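Local coordinates for protein multisubunit Na+/H+ antiporter, A subunit (Anoxybacillus flavithermus, PDB 6Z16) that forms part of a multisubunit membrane antiporter that probably exchanges sodium ions for protons across the cell membrane, at residues A293-A303 with T339-H350; F199-A210 with A237-T247. All blocks are in the same frame, centred on the assembly; numbering follows the deposited sequence.

Contact 1 of 2, residues A293-A303 with T339-H350. With PTY (phosphatidylethanolamine), chain P.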
loop_
_atom_site.group_PDB
_atom_site.type_symbol
_atom_site.label_atom_id
_atom_site.label_comp_id
_atom_site.label_asym_id
_atom_site.label_seq_id
_atom_site.Cartn_x
_atom_site.Cartn_y
_atom_site.Cartn_z
ATOM N N ALA A 293 98.520 44.567 -10.534
ATOM C CA ALA A 293 99.606 45.487 -10.203
ATOM C C ALA A 293 99.649 46.705 -11.106
ATOM O O ALA A 293 100.561 47.522 -10.972
ATOM C CB ALA A 293 100.956 44.773 -10.242
ATOM N N VAL A 294 98.683 46.856 -12.012
ATOM C CA VAL A 294 98.542 48.104 -12.755
ATOM C C VAL A 294 97.939 49.202 -11.891
ATOM O O VAL A 294 98.046 50.385 -12.238
ATOM C CB VAL A 294 97.725 47.803 -14.027
ATOM C CG1 VAL A 294 96.277 47.533 -13.685
ATOM C CG2 VAL A 294 97.873 48.893 -15.087
ATOM N N SER A 295 97.342 48.852 -10.756
ATOM C CA SER A 295 96.849 49.816 -9.785
ATOM C C SER A 295 97.827 49.945 -8.626
ATOM O O SER A 295 98.638 49.058 -8.363
ATOM C CB SER A 295 95.478 49.405 -9.254
ATOM O OG SER A 295 95.578 48.243 -8.456
ATOM N N SER A 296 97.729 51.069 -7.920
ATOM C CA SER A 296 98.652 51.352 -6.833
ATOM C C SER A 296 98.217 50.734 -5.515
ATOM O O SER A 296 99.069 50.516 -4.642
ATOM C CB SER A 296 98.800 52.861 -6.661
ATOM O OG SER A 296 99.314 53.449 -7.840
ATOM N N VAL A 297 96.921 50.448 -5.364
ATOM C CA VAL A 297 96.388 49.928 -4.107
ATOM C C VAL A 297 96.964 48.551 -3.816
ATOM O O VAL A 297 97.384 48.267 -2.685
ATOM C CB VAL A 297 94.850 49.896 -4.162
ATOM C CG1 VAL A 297 94.278 49.367 -2.861
ATOM C CG2 VAL A 297 94.294 51.272 -4.487
ATOM N N TRP A 298 97.049 47.708 -4.854
ATOM C CA TRP A 298 97.643 46.378 -4.752
ATOM C C TRP A 298 99.091 46.447 -4.298
ATOM O O TRP A 298 99.459 45.851 -3.281
ATOM C CB TRP A 298 97.557 45.675 -6.109
ATOM C CG TRP A 298 98.127 44.271 -6.173
ATOM C CD1 TRP A 298 99.390 43.919 -6.554
ATOM C CD2 TRP A 298 97.433 43.041 -5.926
ATOM N NE1 TRP A 298 99.537 42.556 -6.517
ATOM C CE2 TRP A 298 98.348 41.994 -6.141
ATOM C CE3 TRP A 298 96.132 42.725 -5.529
ATOM C CZ2 TRP A 298 98.003 40.661 -5.977
ATOM C CZ3 TRP A 298 95.791 41.400 -5.379
ATOM C CH2 TRP A 298 96.724 40.385 -5.589
ATOM N N VAL A 299 99.914 47.214 -5.018
ATOM C CA VAL A 299 101.354 47.167 -4.801
ATOM C C VAL A 299 101.720 47.803 -3.465
ATOM O O VAL A 299 102.549 47.264 -2.717
ATOM C CB VAL A 299 102.099 47.791 -6.002
ATOM C CG1 VAL A 299 101.703 47.066 -7.255
ATOM C CG2 VAL A 299 101.805 49.256 -6.197
ATOM N N TRP A 300 101.021 48.872 -3.074
ATOM C CA TRP A 300 101.393 49.483 -1.812
ATOM C C TRP A 300 100.802 48.741 -0.627
ATOM O O TRP A 300 101.461 48.668 0.413
ATOM C CB TRP A 300 101.020 50.961 -1.793
ATOM C CG TRP A 300 101.852 51.774 -2.752
ATOM C CD1 TRP A 300 101.436 52.346 -3.910
ATOM C CD2 TRP A 300 103.259 52.038 -2.663
ATOM N NE1 TRP A 300 102.477 52.987 -4.528
ATOM C CE2 TRP A 300 103.611 52.808 -3.784
ATOM C CE3 TRP A 300 104.251 51.715 -1.731
ATOM C CZ2 TRP A 300 104.909 53.256 -4.005
ATOM C CZ3 TRP A 300 105.540 52.157 -1.956
ATOM C CH2 TRP A 300 105.857 52.920 -3.082
ATOM N N THR A 301 99.621 48.125 -0.778
ATOM C CA THR A 301 99.072 47.302 0.295
ATOM C C THR A 301 99.966 46.101 0.574
ATOM O O THR A 301 100.320 45.834 1.734
ATOM C CB THR A 301 97.666 46.842 -0.074
ATOM O OG1 THR A 301 96.850 47.985 -0.336
ATOM C CG2 THR A 301 97.063 46.057 1.068
ATOM N N VAL A 302 100.390 45.416 -0.496
ATOM C CA VAL A 302 101.241 44.233 -0.378
ATOM C C VAL A 302 102.583 44.590 0.253
ATOM O O VAL A 302 102.999 43.971 1.246
ATOM C CB VAL A 302 101.419 43.575 -1.759
ATOM C CG1 VAL A 302 102.432 42.516 -1.702
ATOM C CG2 VAL A 302 100.159 42.928 -2.189
ATOM N N ALA A 303 103.245 45.632 -0.277
ATOM C CA ALA A 303 104.567 46.022 0.205
ATOM C C ALA A 303 104.533 46.479 1.660
ATOM O O ALA A 303 105.369 46.055 2.475
ATOM C CB ALA A 303 105.134 47.124 -0.685
ATOM N N THR A 339 106.785 38.770 0.585
ATOM C CA THR A 339 105.655 39.494 0.011
ATOM C C THR A 339 105.934 40.989 -0.155
ATOM O O THR A 339 105.416 41.592 -1.098
ATOM C CB THR A 339 104.376 39.242 0.818
ATOM O OG1 THR A 339 103.274 39.899 0.186
ATOM C CG2 THR A 339 104.488 39.725 2.216
ATOM N N SER A 340 106.789 41.595 0.679
ATOM C CA SER A 340 107.186 42.981 0.429
ATOM C C SER A 340 107.993 43.106 -0.861
ATOM O O SER A 340 107.809 44.063 -1.637
ATOM C CB SER A 340 107.983 43.517 1.613
ATOM O OG SER A 340 109.214 42.837 1.730
ATOM N N LEU A 341 108.869 42.130 -1.124
ATOM C CA LEU A 341 109.561 42.107 -2.412
ATOM C C LEU A 341 108.601 41.881 -3.573
ATOM O O LEU A 341 108.810 42.431 -4.660
ATOM C CB LEU A 341 110.649 41.044 -2.406
ATOM C CG LEU A 341 111.863 41.399 -1.564
ATOM C CD1 LEU A 341 112.778 40.206 -1.442
ATOM C CD2 LEU A 341 112.585 42.562 -2.207
ATOM N N LEU A 342 107.537 41.101 -3.357
ATOM C CA LEU A 342 106.504 40.957 -4.384
ATOM C C LEU A 342 105.765 42.267 -4.648
ATOM O O LEU A 342 105.372 42.537 -5.788
ATOM C CB LEU A 342 105.514 39.863 -3.987
ATOM C CG LEU A 342 105.981 38.415 -4.069
ATOM C CD1 LEU A 342 104.938 37.493 -3.479
ATOM C CD2 LEU A 342 106.250 38.058 -5.518
ATOM N N GLY A 343 105.585 43.095 -3.617
ATOM C CA GLY A 343 104.977 44.403 -3.826
ATOM C C GLY A 343 105.846 45.341 -4.648
ATOM O O GLY A 343 105.350 46.053 -5.531
ATOM N N ILE A 344 107.156 45.350 -4.379
ATOM C CA ILE A 344 108.062 46.166 -5.194
ATOM C C ILE A 344 108.124 45.635 -6.632
ATOM O O ILE A 344 108.172 46.400 -7.613
ATOM C CB ILE A 344 109.452 46.219 -4.540
ATOM C CG1 ILE A 344 109.334 46.653 -3.081
ATOM C CG2 ILE A 344 110.360 47.179 -5.287
ATOM C CD1 ILE A 344 108.726 48.014 -2.883
ATOM N N GLY A 345 108.069 44.314 -6.786
ATOM C CA GLY A 345 107.948 43.758 -8.116
ATOM C C GLY A 345 106.634 44.065 -8.799
ATOM O O GLY A 345 106.554 44.000 -10.028
ATOM N N GLY A 346 105.593 44.363 -8.028
ATOM C CA GLY A 346 104.392 44.915 -8.624
ATOM C C GLY A 346 104.595 46.343 -9.091
ATOM O O GLY A 346 104.033 46.755 -10.110
ATOM N N LEU A 347 105.397 47.119 -8.346
ATOM C CA LEU A 347 105.766 48.471 -8.788
ATOM C C LEU A 347 106.540 48.473 -10.096
ATOM O O LEU A 347 106.588 49.506 -10.770
ATOM C CB LEU A 347 106.611 49.208 -7.746
ATOM C CG LEU A 347 105.994 49.798 -6.491
ATOM C CD1 LEU A 347 107.097 50.253 -5.572
ATOM C CD2 LEU A 347 105.130 50.968 -6.890
ATOM N N SER A 348 107.168 47.349 -10.444
ATOM C CA SER A 348 107.819 47.213 -11.753
ATOM C C SER A 348 106.904 47.443 -12.960
ATOM O O SER A 348 107.410 47.763 -14.039
ATOM C CB SER A 348 108.441 45.828 -11.901
ATOM O OG SER A 348 108.962 45.664 -13.205
ATOM N N PHE A 349 105.585 47.280 -12.825
ATOM C CA PHE A 349 104.699 47.315 -13.989
ATOM C C PHE A 349 104.408 48.708 -14.528
ATOM O O PHE A 349 104.003 48.824 -15.689
ATOM C CB PHE A 349 103.362 46.645 -13.671
ATOM C CG PHE A 349 103.402 45.162 -13.760
ATOM C CD1 PHE A 349 103.152 44.528 -14.966
ATOM C CD2 PHE A 349 103.727 44.401 -12.654
ATOM C CE1 PHE A 349 103.199 43.161 -15.058
ATOM C CE2 PHE A 349 103.782 43.041 -12.740
ATOM C CZ PHE A 349 103.517 42.416 -13.942
ATOM N N HIS A 350 104.580 49.759 -13.729
ATOM C CA HIS A 350 104.124 51.074 -14.162
ATOM C C HIS A 350 105.079 51.682 -15.179
ATOM O O HIS A 350 104.723 51.863 -16.349
ATOM C CB HIS A 350 103.970 51.994 -12.954
ATOM C CG HIS A 350 102.964 51.510 -11.961
ATOM N ND1 HIS A 350 101.606 51.574 -12.187
ATOM C CD2 HIS A 350 103.116 50.948 -10.740
ATOM C CE1 HIS A 350 100.966 51.076 -11.146
ATOM N NE2 HIS A 350 101.859 50.688 -10.254
HETATM C C1 PTY P . 100.945 56.954 -1.551
HETATM C C2 PTY P . 103.942 58.529 -8.349
HETATM C C3 PTY P . 104.058 57.451 -7.254
HETATM O O4 PTY P . 101.314 55.901 -0.630
HETATM C C5 PTY P . 100.648 57.247 -4.011
HETATM C C6 PTY P . 100.509 56.313 -2.840
HETATM O O7 PTY P . 99.099 55.930 -2.747
HETATM C C8 PTY P . 98.829 54.680 -2.345
HETATM O O10 PTY P . 99.656 53.934 -1.899
HETATM C C11 PTY P . 97.386 54.328 -2.578
HETATM C C12 PTY P . 96.591 53.936 -1.336
HETATM C C13 PTY P . 96.983 52.596 -0.721
HETATM C C14 PTY P . 96.054 52.152 0.394
HETATM C C15 PTY P . 96.632 51.099 1.326
HETATM C C16 PTY P . 97.772 51.606 2.189
HETATM C C17 PTY P . 97.932 50.850 3.498
HETATM C C18 PTY P . 98.317 49.392 3.334
HETATM C C19 PTY P . 98.394 48.620 4.642
HETATM C C20 PTY P . 97.046 48.369 5.296
HETATM C C30 PTY P . 100.878 56.008 0.626
HETATM C C31 PTY P . 101.266 54.809 1.437
HETATM O O30 PTY P . 100.249 56.944 1.037
HETATM C C32 PTY P . 101.373 55.083 2.932
HETATM C C33 PTY P . 102.487 56.057 3.286
HETATM C C34 PTY P . 102.633 56.317 4.775
HETATM C C35 PTY P . 103.182 55.139 5.560
HETATM C C36 PTY P . 104.626 54.803 5.231
HETATM C C37 PTY P . 105.197 53.671 6.070
HETATM P P1 PTY P . 103.106 57.041 -4.801
HETATM O O11 PTY P . 103.327 57.936 -6.101
HETATM O O12 PTY P . 104.232 57.176 -4.047
HETATM O O13 PTY P . 102.771 55.728 -5.150
HETATM O O14 PTY P . 102.013 57.714 -4.077
HETATM N N1 PTY P . 105.116 58.467 -9.221
#
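Trp300 and Leu347 meet beside a bound lipid, and the same indole that packs against the leucine also reaches the lipid phosphate. Leu347 CD2 lies 3.7 Å from Trp300 CZ2 on the benzo ring, the two side chains crossing at about a right angle, while Trp300 NE1 is 2.8 Å from phosphatidylethanolamine O13. Atom C6 of the lipid lies over one face of the indole. Trp300 sets off from its own helix away from the partner, and with CG beside the backbone N (chi1 -68°) the far end of its ring comes back to the leucine. A large, flat group with one polar N-H suits this place, where hydrocarbon and headgroup meet.

Beside the tryptophan, the helices run antiparallel at 155°, their axes 7.5 Å apart, and small residues make this closeness possible. A CB on Gly343 would collide with Ala303 N. Gly346 likewise leaves room for Val299 CG1, which packs 3.5 Å from Gly346 C, while the other branch, CG2, touches Leu347 CD2. Ala303 and Ser340 bring their CA atoms to 4.0 Å; the serine hydroxyl turns back to Leu337 O of its own helix. At the turn before helix 296-303, Ala293 CB rests 3.7 Å from Phe349 CD2. The poorly ordered His350 holds the edge of its ring toward the carbonyl oxygens of Val294 and Ser295. This is the close, small-residue packing of an antiparallel transmembrane hairpin, formed by consecutive helices of the antiporter module related to complex I.

Contact 2 of 2, residues F199-A210 with A237-T247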
loop_
_atom_site.group_PDB
_atom_site.type_symbol
_atom_site.label_atom_id
_atom_site.label_comp_id
_atom_site.label_asym_id
_atom_site.label_seq_id
_atom_site.Cartn_x
_atom_site.Cartn_y
_atom_site.Cartn_z
ATOM N N PHE A 199 87.974 31.915 7.062
ATOM C CA PHE A 199 87.568 33.303 6.851
ATOM C C PHE A 199 88.257 33.904 5.632
ATOM O O PHE A 199 87.602 34.479 4.739
ATOM C CB PHE A 199 87.864 34.074 8.142
ATOM C CG PHE A 199 87.568 35.538 8.087
ATOM C CD1 PHE A 199 86.287 35.998 7.854
ATOM C CD2 PHE A 199 88.557 36.455 8.393
ATOM C CE1 PHE A 199 86.013 37.349 7.836
ATOM C CE2 PHE A 199 88.288 37.803 8.393
ATOM C CZ PHE A 199 87.015 38.252 8.106
ATOM N N GLY A 200 89.571 33.694 5.540
ATOM C CA GLY A 200 90.302 34.142 4.368
ATOM C C GLY A 200 89.884 33.442 3.088
ATOM O O GLY A 200 89.798 34.069 2.034
ATOM N N GLY A 201 89.575 32.147 3.170
ATOM C CA GLY A 201 89.193 31.413 1.975
ATOM C C GLY A 201 87.835 31.814 1.433
ATOM O O GLY A 201 87.640 31.879 0.218
ATOM N N LEU A 202 86.888 32.117 2.325
ATOM C CA LEU A 202 85.570 32.562 1.878
ATOM C C LEU A 202 85.630 33.948 1.247
ATOM O O LEU A 202 85.004 34.191 0.201
ATOM C CB LEU A 202 84.593 32.533 3.048
ATOM C CG LEU A 202 84.257 31.116 3.503
ATOM C CD1 LEU A 202 83.483 31.129 4.792
ATOM C CD2 LEU A 202 83.470 30.411 2.425
ATOM N N LEU A 203 86.404 34.866 1.838
ATOM C CA LEU A 203 86.539 36.165 1.179
ATOM C C LEU A 203 87.365 36.069 -0.104
ATOM O O LEU A 203 87.128 36.830 -1.051
ATOM C CB LEU A 203 87.118 37.185 2.155
ATOM C CG LEU A 203 86.126 37.455 3.293
ATOM C CD1 LEU A 203 86.694 38.374 4.337
ATOM C CD2 LEU A 203 84.811 38.011 2.764
ATOM N N MET A 204 88.277 35.095 -0.177
ATOM C CA MET A 204 88.978 34.784 -1.418
ATOM C C MET A 204 88.019 34.319 -2.507
ATOM O O MET A 204 88.161 34.706 -3.674
ATOM C CB MET A 204 90.026 33.706 -1.146
ATOM C CG MET A 204 90.790 33.264 -2.365
ATOM S SD MET A 204 91.975 34.459 -2.966
ATOM C CE MET A 204 93.335 34.053 -1.901
ATOM N N LEU A 205 87.049 33.471 -2.141
ATOM C CA LEU A 205 86.021 33.031 -3.083
ATOM C C LEU A 205 85.192 34.197 -3.595
ATOM O O LEU A 205 84.886 34.271 -4.793
ATOM C CB LEU A 205 85.106 31.997 -2.427
ATOM C CG LEU A 205 83.908 31.546 -3.270
ATOM C CD1 LEU A 205 84.343 30.857 -4.549
ATOM C CD2 LEU A 205 82.974 30.668 -2.469
ATOM N N GLY A 206 84.819 35.113 -2.696
ATOM C CA GLY A 206 84.089 36.300 -3.122
ATOM C C GLY A 206 84.876 37.163 -4.092
ATOM O O GLY A 206 84.328 37.661 -5.084
ATOM N N GLY A 207 86.181 37.307 -3.846
ATOM C CA GLY A 207 87.025 38.043 -4.775
ATOM C C GLY A 207 87.178 37.355 -6.119
ATOM O O GLY A 207 87.200 38.018 -7.161
ATOM N N PHE A 208 87.280 36.018 -6.112
ATOM C CA PHE A 208 87.333 35.247 -7.357
ATOM C C PHE A 208 86.073 35.428 -8.186
ATOM O O PHE A 208 86.144 35.579 -9.411
ATOM C CB PHE A 208 87.525 33.762 -7.056
ATOM C CG PHE A 208 88.916 33.387 -6.671
ATOM C CD1 PHE A 208 89.986 34.207 -6.975
ATOM C CD2 PHE A 208 89.152 32.201 -6.002
ATOM C CE1 PHE A 208 91.264 33.848 -6.617
ATOM C CE2 PHE A 208 90.423 31.837 -5.639
ATOM C CZ PHE A 208 91.481 32.658 -5.949
ATOM N N VAL A 209 84.910 35.413 -7.532
ATOM C CA VAL A 209 83.646 35.575 -8.241
ATOM C C VAL A 209 83.523 36.982 -8.817
ATOM O O VAL A 209 83.094 37.162 -9.968
ATOM C CB VAL A 209 82.483 35.228 -7.297
ATOM C CG1 VAL A 209 81.182 35.562 -7.924
ATOM C CG2 VAL A 209 82.509 33.760 -6.974
ATOM N N ALA A 210 83.935 37.996 -8.045
ATOM C CA ALA A 210 83.910 39.371 -8.540
ATOM C C ALA A 210 84.850 39.559 -9.726
ATOM O O ALA A 210 84.513 40.257 -10.690
ATOM C CB ALA A 210 84.270 40.334 -7.412
ATOM N N ALA A 237 87.136 43.043 -5.895
ATOM C CA ALA A 237 87.865 41.814 -6.196
ATOM C C ALA A 237 89.300 41.895 -5.705
ATOM O O ALA A 237 89.815 40.934 -5.121
ATOM C CB ALA A 237 87.842 41.543 -7.696
ATOM N N LEU A 238 89.937 43.050 -5.910
ATOM C CA LEU A 238 91.300 43.285 -5.443
ATOM C C LEU A 238 91.400 43.135 -3.932
ATOM O O LEU A 238 92.240 42.380 -3.431
ATOM C CB LEU A 238 91.736 44.683 -5.884
ATOM C CG LEU A 238 93.176 45.186 -5.861
ATOM C CD1 LEU A 238 93.310 46.218 -6.956
ATOM C CD2 LEU A 238 93.565 45.794 -4.531
ATOM N N VAL A 239 90.503 43.797 -3.199
ATOM C CA VAL A 239 90.579 43.800 -1.741
ATOM C C VAL A 239 90.237 42.425 -1.169
ATOM O O VAL A 239 90.892 41.958 -0.232
ATOM C CB VAL A 239 89.678 44.912 -1.170
ATOM C CG1 VAL A 239 89.630 44.863 0.345
ATOM C CG2 VAL A 239 90.193 46.260 -1.606
ATOM N N LEU A 240 89.269 41.718 -1.761
ATOM C CA LEU A 240 88.878 40.422 -1.204
ATOM C C LEU A 240 89.906 39.329 -1.505
ATOM O O LEU A 240 90.246 38.538 -0.609
ATOM C CB LEU A 240 87.493 40.030 -1.712
ATOM C CG LEU A 240 86.318 40.832 -1.152
ATOM C CD1 LEU A 240 85.035 40.474 -1.857
ATOM C CD2 LEU A 240 86.187 40.595 0.333
ATOM N N ILE A 241 90.406 39.263 -2.753
ATOM C CA ILE A 241 91.485 38.335 -3.101
ATOM C C ILE A 241 92.718 38.608 -2.256
ATOM O O ILE A 241 93.344 37.683 -1.717
ATOM C CB ILE A 241 91.812 38.434 -4.604
ATOM C CG1 ILE A 241 90.709 37.833 -5.464
ATOM C CG2 ILE A 241 93.135 37.773 -4.934
ATOM C CD1 ILE A 241 90.903 38.108 -6.935
ATOM N N LEU A 242 93.050 39.886 -2.079
ATOM C CA LEU A 242 94.229 40.269 -1.326
ATOM C C LEU A 242 94.071 39.956 0.152
ATOM O O LEU A 242 95.037 39.567 0.817
ATOM C CB LEU A 242 94.468 41.752 -1.568
ATOM C CG LEU A 242 95.811 42.331 -1.225
ATOM C CD1 LEU A 242 96.800 41.532 -1.999
ATOM C CD2 LEU A 242 95.842 43.774 -1.657
ATOM N N PHE A 243 92.841 40.051 0.649
ATOM C CA PHE A 243 92.530 39.719 2.030
ATOM C C PHE A 243 92.720 38.229 2.287
ATOM O O PHE A 243 93.327 37.830 3.289
ATOM C CB PHE A 243 91.087 40.133 2.306
ATOM C CG PHE A 243 90.737 40.201 3.753
ATOM C CD1 PHE A 243 90.943 41.371 4.470
ATOM C CD2 PHE A 243 90.229 39.096 4.402
ATOM C CE1 PHE A 243 90.617 41.441 5.796
ATOM C CE2 PHE A 243 89.921 39.154 5.723
ATOM C CZ PHE A 243 90.101 40.331 6.423
ATOM N N GLY A 244 92.220 37.392 1.377
ATOM C CA GLY A 244 92.383 35.955 1.549
ATOM C C GLY A 244 93.819 35.491 1.400
ATOM O O GLY A 244 94.278 34.604 2.135
ATOM N N ALA A 245 94.555 36.102 0.466
ATOM C CA ALA A 245 95.958 35.761 0.275
ATOM C C ALA A 245 96.810 36.212 1.449
ATOM O O ALA A 245 97.789 35.541 1.787
ATOM C CB ALA A 245 96.473 36.371 -1.024
ATOM N N PHE A 246 96.461 37.331 2.090
ATOM C CA PHE A 246 97.170 37.716 3.305
ATOM C C PHE A 246 96.778 36.836 4.473
ATOM O O PHE A 246 97.550 36.689 5.424
ATOM C CB PHE A 246 96.890 39.174 3.656
ATOM C CG PHE A 246 97.516 40.157 2.724
ATOM C CD1 PHE A 246 98.543 39.788 1.872
ATOM C CD2 PHE A 246 97.065 41.462 2.698
ATOM C CE1 PHE A 246 99.103 40.705 1.016
ATOM C CE2 PHE A 246 97.624 42.378 1.847
ATOM C CZ PHE A 246 98.645 41.997 1.003
ATOM N N THR A 247 95.582 36.261 4.427
ATOM C CA THR A 247 95.142 35.418 5.527
ATOM C C THR A 247 95.850 34.070 5.503
ATOM O O THR A 247 96.191 33.523 6.558
ATOM C CB THR A 247 93.635 35.228 5.449
ATOM O OG1 THR A 247 93.003 36.497 5.237
ATOM C CG2 THR A 247 93.137 34.671 6.743
#
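Helices 199-210 and 237-247 run antiparallel at 149° with their axes 7.1 Å apart, and Gly200 and Gly244 bring their CA atoms to 3.9 Å. Gly207 lets the helices close up at the other end, where Ile241 CG1 packs 3.6 Å from Gly207 C and Leu240 CB lies beside Gly207 CA. A side chain on any of these three glycines would run into the partner helix, so this is glycine-mediated packing of two neighbouring transmembrane helices in the antiporter module. Met204, bent at chi2 (73°) and chi3, curls its flexible chain over the partner helix so that CE lies against its backbone, 3.4 Å from Ala245 N, beside Gly244. On another flank Leu203 CD2 touches Leu240 CD2 at 3.8 Å, the two branched chains crossing nearly at right angles, and a phosphatidylethanolamine touches both leucines. Leu203 CD1 also leans on the poorly ordered ring of Phe243, which Phe254 meets edge-to-face. Phe199 CE2 comes to the edge of the Phe243 ring, 3.4 Å from Phe243 CE2, with the ring planes almost perpendicular. An alanine in place of Phe199 would remove the ring that touches both Phe243 and Leu416 of a neighbouring subunit, and is likely to leave Phe243 held by Leu203 CD1 alone among the residues of this contact.

Both contacts are largely buried antiparallel helix pairs of the same antiporter module, with centres about 17 Å apart, and they share no helix. They nevertheless join directly: Leu242, on the side of helix 237-247 turned away from helix 199-210, packs on Trp298 and Val302 of helix 296-303, and Phe246 also meets Val302. Contact 2 therefore stands between contact 1 and the neighbouring subunit that helix 199-210 faces, whereas no other protein chain touches contact 1. Chemistry follows place. Contact 2 lies wholly within regular helices and is almost entirely apolar, while contact 1 includes a loop end with an exposed histidine and valine. Both touch phosphatidylethanolamine, contact 2 through leucines and contact 1 through an indole N-H near the phosphate.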